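Local coordinates for protein myosin IE heavy chain (Dictyostelium discoideum, PDB 1LKX) that binds actin and hydrolyses ATP in an actin-activated reaction as a single-headed myosin of the first class, and may move membranes relative to actin filaments, at residues D35-Y40 and N55-S60; P75-L80 and H583-I588; P50-N55 and K594-I599. All blocks are in the same frame, centred on the assembly; numbering follows the deposited sequence.

Contact 1 of 3, residues D35-Y40 and N55-S60; sequences DNIYTY and NIYKES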
loop_
_atom_site.group_PDB
_atom_site.type_symbol
_atom_site.label_atom_id
_atom_site.label_comp_id
_atom_site.label_asym_id
_atom_site.label_seq_id
_atom_site.Cartn_x
_atom_site.Cartn_y
_atom_site.Cartn_z
ATOM N N ASP A 35 -4.678 14.619 -21.823
ATOM C CA ASP A 35 -3.544 13.803 -21.418
ATOM C C ASP A 35 -2.497 14.498 -20.558
ATOM O O ASP A 35 -1.307 14.223 -20.681
ATOM C CB ASP A 35 -2.884 13.193 -22.655
ATOM C CG ASP A 35 -3.760 12.149 -23.318
ATOM O OD1 ASP A 35 -3.369 11.623 -24.388
ATOM O OD2 ASP A 35 -4.842 11.852 -22.761
ATOM N N ASN A 36 -2.935 15.397 -19.689
ATOM C CA ASN A 36 -2.015 16.080 -18.794
ATOM C C ASN A 36 -2.308 15.573 -17.398
ATOM O O ASN A 36 -2.856 16.290 -16.565
ATOM C CB ASN A 36 -2.229 17.586 -18.864
ATOM C CG ASN A 36 -1.548 18.218 -20.067
ATOM O OD1 ASN A 36 -0.322 18.365 -20.099
ATOM N ND2 ASN A 36 -2.342 18.590 -21.068
ATOM N N ILE A 37 -1.949 14.313 -17.168
ATOM C CA ILE A 37 -2.172 13.634 -15.899
ATOM C C ILE A 37 -1.725 14.418 -14.663
ATOM O O ILE A 37 -2.454 14.516 -13.672
ATOM C CB ILE A 37 -1.396 12.334 -15.839
ATOM C CG1 ILE A 37 -1.349 11.664 -17.200
ATOM C CG2 ILE A 37 -2.015 11.419 -14.825
ATOM C CD1 ILE A 37 -0.258 10.597 -17.227
ATOM N N TYR A 38 -0.517 14.963 -14.731
ATOM C CA TYR A 38 0.074 15.669 -13.606
ATOM C C TYR A 38 -0.145 17.169 -13.508
ATOM O O TYR A 38 -0.094 17.887 -14.497
ATOM C CB TYR A 38 1.579 15.379 -13.575
ATOM C CG TYR A 38 1.918 13.906 -13.573
ATOM C CD1 TYR A 38 1.762 13.129 -12.419
ATOM C CD2 TYR A 38 2.359 13.283 -14.736
ATOM C CE1 TYR A 38 2.039 11.774 -12.433
ATOM C CE2 TYR A 38 2.633 11.933 -14.765
ATOM C CZ TYR A 38 2.475 11.185 -13.616
ATOM O OH TYR A 38 2.777 9.847 -13.665
ATOM N N THR A 39 -0.365 17.622 -12.279
ATOM C CA THR A 39 -0.574 19.028 -11.963
ATOM C C THR A 39 -0.052 19.226 -10.547
ATOM O O THR A 39 -0.145 18.322 -9.722
ATOM C CB THR A 39 -2.065 19.397 -11.993
ATOM O OG1 THR A 39 -2.659 18.904 -13.195
ATOM C CG2 THR A 39 -2.235 20.896 -11.960
ATOM N N TYR A 40 0.480 20.403 -10.259
ATOM C CA TYR A 40 1.025 20.673 -8.937
ATOM C C TYR A 40 0.124 21.473 -8.014
ATOM O O TYR A 40 -0.885 22.014 -8.427
ATOM C CB TYR A 40 2.335 21.452 -9.049
ATOM C CG TYR A 40 3.443 20.782 -9.819
ATOM C CD1 TYR A 40 3.864 19.497 -9.500
ATOM C CD2 TYR A 40 4.100 21.453 -10.841
ATOM C CE1 TYR A 40 4.905 18.897 -10.174
ATOM C CE2 TYR A 40 5.142 20.867 -11.525
ATOM C CZ TYR A 40 5.539 19.586 -11.190
ATOM O OH TYR A 40 6.551 18.981 -11.905
ATOM N N ASN A 55 3.145 8.135 -23.729
ATOM C CA ASN A 55 4.573 8.093 -23.981
ATOM C C ASN A 55 5.286 9.278 -23.339
ATOM O O ASN A 55 5.828 10.135 -24.032
ATOM C CB ASN A 55 4.833 8.053 -25.489
ATOM C CG ASN A 55 6.165 7.420 -25.827
ATOM O OD1 ASN A 55 6.490 6.336 -25.337
ATOM N ND2 ASN A 55 6.944 8.087 -26.674
ATOM N N ILE A 56 5.289 9.311 -22.010
ATOM C CA ILE A 56 5.934 10.385 -21.269
ATOM C C ILE A 56 6.848 9.854 -20.172
ATOM O O ILE A 56 7.254 10.596 -19.279
ATOM C CB ILE A 56 4.893 11.303 -20.627
ATOM C CG1 ILE A 56 4.286 10.631 -19.405
ATOM C CG2 ILE A 56 3.796 11.596 -21.626
ATOM C CD1 ILE A 56 3.272 11.473 -18.703
ATOM N N TYR A 57 7.171 8.568 -20.244
ATOM C CA TYR A 57 8.031 7.954 -19.249
ATOM C C TYR A 57 9.263 7.343 -19.897
ATOM O O TYR A 57 9.748 6.290 -19.488
ATOM C CB TYR A 57 7.256 6.890 -18.491
ATOM C CG TYR A 57 6.013 7.415 -17.823
ATOM C CD1 TYR A 57 6.092 8.316 -16.765
ATOM C CD2 TYR A 57 4.752 7.006 -18.250
ATOM C CE1 TYR A 57 4.941 8.794 -16.144
ATOM C CE2 TYR A 57 3.593 7.477 -17.640
ATOM C CZ TYR A 57 3.692 8.370 -16.585
ATOM O OH TYR A 57 2.546 8.839 -15.975
ATOM N N LYS A 58 9.772 8.029 -20.908
ATOM C CA LYS A 58 10.953 7.590 -21.629
ATOM C C LYS A 58 12.203 8.152 -20.964
ATOM O O LYS A 58 12.173 9.248 -20.403
ATOM C CB LYS A 58 10.883 8.089 -23.065
ATOM C CG LYS A 58 9.623 7.679 -23.799
ATOM C CD LYS A 58 9.479 8.405 -25.137
ATOM C CE LYS A 58 8.904 9.819 -24.976
ATOM N NZ LYS A 58 9.798 10.802 -24.285
ATOM N N GLU A 59 13.300 7.399 -21.036
ATOM C CA GLU A 59 14.581 7.810 -20.450
ATOM C C GLU A 59 14.935 9.245 -20.847
ATOM O O GLU A 59 15.550 9.984 -20.087
ATOM C CB GLU A 59 15.687 6.848 -20.896
ATOM C CG GLU A 59 15.423 6.201 -22.260
ATOM C CD GLU A 59 14.879 7.186 -23.299
ATOM O OE1 GLU A 59 15.607 8.132 -23.683
ATOM O OE2 GLU A 59 13.714 7.016 -23.732
ATOM N N SER A 60 14.534 9.638 -22.044
ATOM C CA SER A 60 14.806 10.985 -22.508
ATOM C C SER A 60 14.051 11.945 -21.589
ATOM O O SER A 60 14.548 13.020 -21.248
ATOM C CB SER A 60 14.329 11.151 -23.952
ATOM O OG SER A 60 12.920 11.015 -24.038
#
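Two tyrosines, Tyr-38 and Tyr-57, meet tip to tip, and their hydroxyls share a hydrogen bond, OH to OH at 2.5 Å, in which either oxygen could be the donor. In both residues CG stands anti to the carbonyl carbon and beside the backbone N (chi1 -54° in Tyr-38, -57° in Tyr-57). Each hydroxyl arrives at the edge of the other ring, near its plane, and the rings do not stack.

Two isoleucines flank this pair. Ile-37 uses the end of its longer branch, bringing CD1 to 3.5 Å from the phenolic OH of Tyr-57. Ile-56 has CG1 in the crowded position between the backbone N and the carbonyl carbon (chi1 76°). That rotation lays CG1 over the centre of the neighbouring Tyr-57 ring, 3.5 Å above its plane, and leaves CD1 facing the other segment. There Ile-56 CD1 meets Ile-37 CD1 at 3.9 Å, the two chains crossing obliquely. The same methyl reaches the edge of the Tyr-38 ring, 4.0 Å from CE2. One polar pair is in this way bordered by aliphatic tips.

Further out, His-76 meets both tyrosine rings, and Lys-113 makes a cation-pi contact with Tyr-57. Strand 38-40, at the border of the central sheet of the motor domain, is here joined to the loop leading into helix 59-65. Tyr-57 touches the bound ADP, and it closes the purine-binding loop, the Asn-Pro-to-Tyr segment that lines the purine side of the nucleotide pocket in myosins.

Contact 2 of 3, residues P75-L80 and H583-I588; sequences PHMYAL and HYVRCI. Unlike the reference sequence in segment 75-80: Met-77 (reference Ile).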
loop_
_atom_site.group_PDB
_atom_site.type_symbol
_atom_site.label_atom_id
_atom_site.label_comp_id
_atom_site.label_asym_id
_atom_site.label_seq_id
_atom_site.Cartn_x
_atom_site.Cartn_y
_atom_site.Cartn_z
ATOM N N PRO A 75 4.376 19.892 -15.308
ATOM C CA PRO A 75 4.242 19.045 -14.126
ATOM C C PRO A 75 4.462 17.583 -14.501
ATOM O O PRO A 75 3.913 17.098 -15.502
ATOM C CB PRO A 75 2.815 19.319 -13.681
ATOM C CG PRO A 75 2.641 20.747 -14.059
ATOM C CD PRO A 75 3.226 20.792 -15.440
ATOM N N HIS A 76 5.281 16.889 -13.721
ATOM C CA HIS A 76 5.537 15.487 -13.993
ATOM C C HIS A 76 6.046 14.768 -12.766
ATOM O O HIS A 76 6.759 15.332 -11.935
ATOM C CB HIS A 76 6.557 15.325 -15.128
ATOM C CG HIS A 76 6.742 13.909 -15.591
ATOM N ND1 HIS A 76 6.273 13.455 -16.806
ATOM C CD2 HIS A 76 7.341 12.848 -15.003
ATOM C CE1 HIS A 76 6.574 12.177 -16.946
ATOM N NE2 HIS A 76 7.222 11.784 -15.864
ATOM N N MET A 77 5.653 13.505 -12.681
ATOM C CA MET A 77 6.040 12.615 -11.612
ATOM C C MET A 77 7.550 12.710 -11.357
ATOM O O MET A 77 8.013 12.683 -10.216
ATOM C CB MET A 77 5.677 11.197 -12.023
ATOM C CG MET A 77 5.814 10.211 -10.921
ATOM S SD MET A 77 4.719 10.699 -9.599
ATOM C CE MET A 77 5.869 11.736 -8.543
ATOM N N TYR A 78 8.315 12.836 -12.435
ATOM C CA TYR A 78 9.759 12.910 -12.335
ATOM C C TYR A 78 10.289 14.084 -11.548
ATOM O O TYR A 78 11.314 13.974 -10.876
ATOM C CB TYR A 78 10.376 12.926 -13.716
ATOM C CG TYR A 78 10.213 11.635 -14.475
ATOM C CD1 TYR A 78 9.826 10.464 -13.838
ATOM C CD2 TYR A 78 10.462 11.582 -15.845
ATOM C CE1 TYR A 78 9.690 9.275 -14.547
ATOM C CE2 TYR A 78 10.328 10.393 -16.566
ATOM C CZ TYR A 78 9.944 9.249 -15.915
ATOM O OH TYR A 78 9.802 8.084 -16.629
ATOM N N ALA A 79 9.596 15.208 -11.634
ATOM C CA ALA A 79 10.022 16.400 -10.922
ATOM C C ALA A 79 10.046 16.124 -9.426
ATOM O O ALA A 79 10.864 16.671 -8.694
ATOM C CB ALA A 79 9.075 17.542 -11.226
ATOM N N LEU A 80 9.140 15.267 -8.978
ATOM C CA LEU A 80 9.057 14.935 -7.572
ATOM C C LEU A 80 10.254 14.072 -7.219
ATOM O O LEU A 80 10.957 14.331 -6.244
ATOM C CB LEU A 80 7.752 14.184 -7.295
ATOM C CG LEU A 80 7.202 14.247 -5.865
ATOM C CD1 LEU A 80 7.898 13.237 -4.962
ATOM C CD2 LEU A 80 7.378 15.680 -5.344
ATOM N N HIS A 583 7.549 14.205 0.583
ATOM C CA HIS A 583 7.336 14.509 -0.827
ATOM C C HIS A 583 5.996 13.851 -1.046
ATOM O O HIS A 583 5.848 12.660 -0.784
ATOM C CB HIS A 583 8.405 13.851 -1.686
ATOM C CG HIS A 583 9.763 14.444 -1.499
ATOM N ND1 HIS A 583 10.138 15.639 -2.079
ATOM C CD2 HIS A 583 10.818 14.038 -0.755
ATOM C CE1 HIS A 583 11.367 15.942 -1.700
ATOM N NE2 HIS A 583 11.801 14.988 -0.895
ATOM N N TYR A 584 5.012 14.613 -1.507
ATOM C CA TYR A 584 3.688 14.042 -1.662
ATOM C C TYR A 584 3.169 13.914 -3.074
ATOM O O TYR A 584 3.360 14.795 -3.911
ATOM C CB TYR A 584 2.678 14.837 -0.831
ATOM C CG TYR A 584 3.268 15.523 0.377
ATOM C CD1 TYR A 584 3.936 16.747 0.254
ATOM C CD2 TYR A 584 3.159 14.953 1.639
ATOM C CE1 TYR A 584 4.480 17.386 1.363
ATOM C CE2 TYR A 584 3.698 15.577 2.763
ATOM C CZ TYR A 584 4.358 16.797 2.619
ATOM O OH TYR A 584 4.891 17.430 3.729
ATOM N N VAL A 585 2.515 12.788 -3.322
ATOM C CA VAL A 585 1.894 12.497 -4.602
ATOM C C VAL A 585 0.500 12.104 -4.195
ATOM O O VAL A 585 0.345 11.343 -3.265
ATOM C CB VAL A 585 2.548 11.290 -5.327
ATOM C CG1 VAL A 585 1.754 10.921 -6.557
ATOM C CG2 VAL A 585 3.958 11.633 -5.736
ATOM N N ARG A 586 -0.515 12.637 -4.854
ATOM C CA ARG A 586 -1.882 12.272 -4.518
ATOM C C ARG A 586 -2.614 11.873 -5.794
ATOM O O ARG A 586 -2.894 12.712 -6.651
ATOM C CB ARG A 586 -2.590 13.437 -3.828
ATOM C CG ARG A 586 -1.710 14.129 -2.817
ATOM C CD ARG A 586 -2.511 14.647 -1.656
ATOM N NE ARG A 586 -3.032 13.543 -0.865
ATOM C CZ ARG A 586 -3.676 13.694 0.285
ATOM N NH1 ARG A 586 -4.118 12.622 0.941
ATOM N NH2 ARG A 586 -3.870 14.916 0.778
ATOM N N CYS A 587 -2.899 10.582 -5.918
ATOM C CA CYS A 587 -3.587 10.049 -7.081
ATOM C C CYS A 587 -5.098 10.162 -6.968
ATOM O O CYS A 587 -5.679 9.904 -5.904
ATOM C CB CYS A 587 -3.229 8.585 -7.276
ATOM S SG CYS A 587 -1.482 8.278 -7.478
ATOM N N ILE A 588 -5.728 10.530 -8.085
ATOM C CA ILE A 588 -7.177 10.685 -8.167
ATOM C C ILE A 588 -7.681 9.680 -9.188
ATOM O O ILE A 588 -7.199 9.654 -10.311
ATOM C CB ILE A 588 -7.573 12.082 -8.679
ATOM C CG1 ILE A 588 -6.703 13.171 -8.030
ATOM C CG2 ILE A 588 -9.053 12.305 -8.430
ATOM C CD1 ILE A 588 -6.887 13.345 -6.543
#
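Val-585 receives Met-77 where the start of helix 77-91 meets strand 581-588. Its CG2 branch, anti to the carbonyl carbon, lies 3.4 Å from Met-77 CE. The methionine leaves the backbone with CG anti to N (chi1 -170°), then bends at chi2 and chi3 so that its terminal methyl turns to the strand, crossing the valine at about a right angle. One helical turn on, Leu-80 also has CG anti to N (chi1 -156°), and its CD1 comes 3.4 Å from CB of His-583. Leu-80 CG stands 4.2 Å from Val-585 CG2, so that this one methyl branch faces both helix residues.

The next shell holds these groups in place. The imidazole of His-583 is tied at NE2 to Gln-95 OE1, while backbone bonds from His-583 and Val-585 to Ile-98 and from Tyr-584 to Val-45 set the strand between 45-48 and 95-100 in the sheet. Leu-80 also touches Val-97, and Met-77 touches Tyr-38.

Between the two segments the joint is made by aliphatic carbons, which suggests hydrophobic seating of the helix on this strand; the directional bonds go to neighbours, including one from His-76 N to Tyr-40 OH.

Contact 3 of 3, residues P50-N55 and K594-I599; sequences PFKNLN and KQAGVI. With ADP (adenosine-5'-diphosphate), chain G.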
loop_
_atom_site.group_PDB
_atom_site.type_symbol
_atom_site.label_atom_id
_atom_site.label_comp_id
_atom_site.label_asym_id
_atom_site.label_seq_id
_atom_site.Cartn_x
_atom_site.Cartn_y
_atom_site.Cartn_z
ATOM N N PRO A 50 -4.767 7.827 -16.279
ATOM C CA PRO A 50 -5.034 7.938 -17.712
ATOM C C PRO A 50 -5.791 6.753 -18.267
ATOM O O PRO A 50 -6.603 6.886 -19.176
ATOM C CB PRO A 50 -3.641 8.017 -18.326
ATOM C CG PRO A 50 -2.795 8.478 -17.220
ATOM C CD PRO A 50 -3.323 7.722 -16.047
ATOM N N PHE A 51 -5.510 5.588 -17.710
ATOM C CA PHE A 51 -6.122 4.359 -18.172
ATOM C C PHE A 51 -5.691 4.043 -19.607
ATOM O O PHE A 51 -6.476 3.575 -20.425
ATOM C CB PHE A 51 -7.642 4.444 -18.046
ATOM C CG PHE A 51 -8.129 4.255 -16.644
ATOM C CD1 PHE A 51 -7.733 3.142 -15.900
ATOM C CD2 PHE A 51 -8.974 5.181 -16.053
ATOM C CE1 PHE A 51 -8.173 2.955 -14.587
ATOM C CE2 PHE A 51 -9.421 5.004 -14.735
ATOM C CZ PHE A 51 -9.016 3.886 -14.004
ATOM N N LYS A 52 -4.419 4.305 -19.889
ATOM C CA LYS A 52 -3.820 4.053 -21.194
ATOM C C LYS A 52 -2.376 4.570 -21.167
ATOM O O LYS A 52 -2.023 5.417 -20.346
ATOM C CB LYS A 52 -4.609 4.750 -22.306
ATOM C CG LYS A 52 -4.502 6.250 -22.287
ATOM C CD LYS A 52 -4.955 6.820 -23.613
ATOM C CE LYS A 52 -4.632 8.302 -23.732
ATOM N NZ LYS A 52 -4.943 8.816 -25.097
ATOM N N ASN A 53 -1.539 4.066 -22.066
ATOM C CA ASN A 53 -0.146 4.484 -22.081
ATOM C C ASN A 53 0.074 5.865 -22.642
ATOM O O ASN A 53 -0.409 6.186 -23.714
ATOM C CB ASN A 53 0.708 3.507 -22.889
ATOM C CG ASN A 53 0.701 2.114 -22.311
ATOM O OD1 ASN A 53 0.956 1.919 -21.116
ATOM N ND2 ASN A 53 0.412 1.129 -23.155
ATOM N N LEU A 54 0.811 6.677 -21.900
ATOM C CA LEU A 54 1.166 8.018 -22.338
ATOM C C LEU A 54 2.680 7.995 -22.497
ATOM O O LEU A 54 3.418 7.831 -21.522
ATOM C CB LEU A 54 0.746 9.064 -21.303
ATOM C CG LEU A 54 -0.704 9.525 -21.412
ATOM C CD1 LEU A 54 -1.628 8.330 -21.366
ATOM C CD2 LEU A 54 -1.021 10.485 -20.286
ATOM N N ASN A 55 3.145 8.135 -23.729
ATOM C CA ASN A 55 4.573 8.093 -23.981
ATOM C C ASN A 55 5.286 9.278 -23.339
ATOM O O ASN A 55 5.828 10.135 -24.032
ATOM C CB ASN A 55 4.833 8.053 -25.489
ATOM C CG ASN A 55 6.165 7.420 -25.827
ATOM O OD1 ASN A 55 6.490 6.336 -25.337
ATOM N ND2 ASN A 55 6.944 8.087 -26.674
ATOM N N LYS A 594 -12.393 2.390 -15.844
ATOM C CA LYS A 594 -11.097 2.263 -16.492
ATOM C C LYS A 594 -11.132 2.890 -17.879
ATOM O O LYS A 594 -10.307 2.576 -18.725
ATOM C CB LYS A 594 -10.714 0.788 -16.590
ATOM C CG LYS A 594 -10.819 0.059 -15.266
ATOM C CD LYS A 594 -10.733 -1.447 -15.449
ATOM C CE LYS A 594 -10.868 -2.178 -14.125
ATOM N NZ LYS A 594 -12.085 -1.752 -13.363
ATOM N N GLN A 595 -12.095 3.777 -18.105
ATOM C CA GLN A 595 -12.226 4.458 -19.390
ATOM C C GLN A 595 -11.126 5.483 -19.569
ATOM O O GLN A 595 -10.949 6.375 -18.746
ATOM C CB GLN A 595 -13.559 5.192 -19.488
ATOM C CG GLN A 595 -14.776 4.331 -19.760
ATOM C CD GLN A 595 -16.062 5.118 -19.569
ATOM O OE1 GLN A 595 -16.524 5.311 -18.433
ATOM N NE2 GLN A 595 -16.636 5.601 -20.675
ATOM N N ALA A 596 -10.393 5.363 -20.661
ATOM C CA ALA A 596 -9.324 6.303 -20.932
ATOM C C ALA A 596 -9.941 7.657 -21.234
ATOM O O ALA A 596 -10.987 7.741 -21.872
ATOM C CB ALA A 596 -8.510 5.830 -22.111
ATOM N N GLY A 597 -9.302 8.719 -20.768
ATOM C CA GLY A 597 -9.820 10.049 -21.032
ATOM C C GLY A 597 -11.263 10.333 -20.649
ATOM O O GLY A 597 -12.012 10.883 -21.444
ATOM N N VAL A 598 -11.661 9.975 -19.433
ATOM C CA VAL A 598 -13.026 10.233 -18.965
ATOM C C VAL A 598 -13.039 10.657 -17.505
ATOM O O VAL A 598 -12.342 10.067 -16.669
ATOM C CB VAL A 598 -13.920 8.989 -19.074
ATOM C CG1 VAL A 598 -15.287 9.292 -18.485
ATOM C CG2 VAL A 598 -14.039 8.553 -20.522
ATOM N N ILE A 599 -13.835 11.674 -17.196
ATOM C CA ILE A 599 -13.934 12.139 -15.827
ATOM C C ILE A 599 -15.318 11.890 -15.259
ATOM O O ILE A 599 -16.315 12.080 -15.948
ATOM C CB ILE A 599 -13.611 13.633 -15.711
ATOM C CG1 ILE A 599 -12.099 13.838 -15.779
ATOM C CG2 ILE A 599 -14.139 14.184 -14.393
ATOM C CD1 ILE A 599 -11.341 13.262 -14.590
HETATM P PB ADP G . -3.405 1.316 -7.296
HETATM O O1B ADP G . -1.994 1.051 -6.906
HETATM O O2B ADP G . -4.400 0.307 -6.954
HETATM O O3B ADP G . -3.700 2.690 -6.677
HETATM P PA ADP G . -2.561 1.001 -9.977
HETATM O O1A ADP G . -1.298 1.754 -9.975
HETATM O O2A ADP G . -2.506 -0.476 -9.806
HETATM O O3A ADP G . -3.557 1.500 -8.843
HETATM O "O5'" ADP G . -3.271 1.395 -11.324
HETATM C "C5'" ADP G . -4.395 0.590 -11.692
HETATM C "C4'" ADP G . -4.310 0.414 -13.154
HETATM O "O4'" ADP G . -4.409 1.728 -13.619
HETATM C "C3'" ADP G . -2.981 0.012 -13.661
HETATM O "O3'" ADP G . -2.526 -1.310 -13.383
HETATM C "C2'" ADP G . -3.087 0.489 -15.085
HETATM O "O2'" ADP G . -3.811 -0.354 -15.945
HETATM C "C1'" ADP G . -3.671 1.846 -14.824
HETATM N N9 ADP G . -2.685 2.920 -14.639
HETATM C C8 ADP G . -2.422 3.674 -13.525
HETATM N N7 ADP G . -1.589 4.640 -13.735
HETATM C C5 ADP G . -1.283 4.519 -15.074
HETATM C C6 ADP G . -0.447 5.271 -15.894
HETATM N N6 ADP G . 0.278 6.233 -15.400
HETATM N N1 ADP G . -0.346 4.905 -17.247
HETATM C C2 ADP G . -1.078 3.799 -17.718
HETATM N N3 ADP G . -1.893 3.023 -16.991
HETATM C C4 ADP G . -1.952 3.458 -15.656
#
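Lys-594 begins the second segment by presenting its backbone to the ring of Phe-51. Its CA stands 3.3 Å from the ring centroid and only 3° off the normal, a CH-pi contact centred on one face. Phe-51 reaches this place with CG anti to its carbonyl carbon (chi1 -77°), and its CB comes 3.3 Å from Lys-594 O. The lysine side chain passes the ring with its first methylene, CB lying 3.9 Å from Phe-51 CD1, and then leads away to a weak bond between NZ and Arg-153 O.

CB of Gln-595 points away from the other segment, and its OE1 is bonded to Asn-593 ND2, but its carbonyl oxygen lies obliquely beside the ring, 3.5 Å from Phe-51 CD2. One side-chain amide, Asn-591 ND2, bonds two carbonyls of the segment, Gln-595 O and Val-598 O. Ala-596 supplies the closest backbone approach: its CA points a C-H at Pro-50 O, 3.3 Å away, with an angle of 149° at the hydrogen. Its methyl lies alongside the aliphatic part of Lys-52, 4.0 Å from CD. Gly-597 takes a positive phi, which by itself favours glycine, and further on Ile-599 packs on helix 21-33.

An alanine in place of Phe-51 would remove the ring and would probably loosen the hold of 594-599 on this loop, since the CH-pi face and the flank along Lys-594 CB would go with it.

The same loop also meets the nucleotide, with Pro-50 CD 3.8 Å from ADP C6 and Lys-52 O close to ADP C2. An aromatic face, C-H groups and carbonyl oxygens therefore join a loop of the nucleotide pocket to part of the actin-binding region, through many weak contacts rather than a strong polar bond.

Overall arrangement
All three contacts lie within the myosin motor domain. Contacts 1 and 2 have centres about 10 Å apart and touch through Tyr-40 OH and His-76 N, a probable hydrogen bond of 3.0 Å. Contacts 1 and 3 share Asn-55, their centres lying about 12 Å apart, and Ile-37 of the first packs on Pro-50 and Leu-54 of the third. Contacts 2 and 3 do not touch, their nearest atoms being about 7 Å apart. The loop 50-57 meets ADP through Pro-50 and Lys-52 of contact 3 and Tyr-57 of contact 1, whereas the side chain of Met-77 in contact 2 stays about 8 Å from the nucleotide.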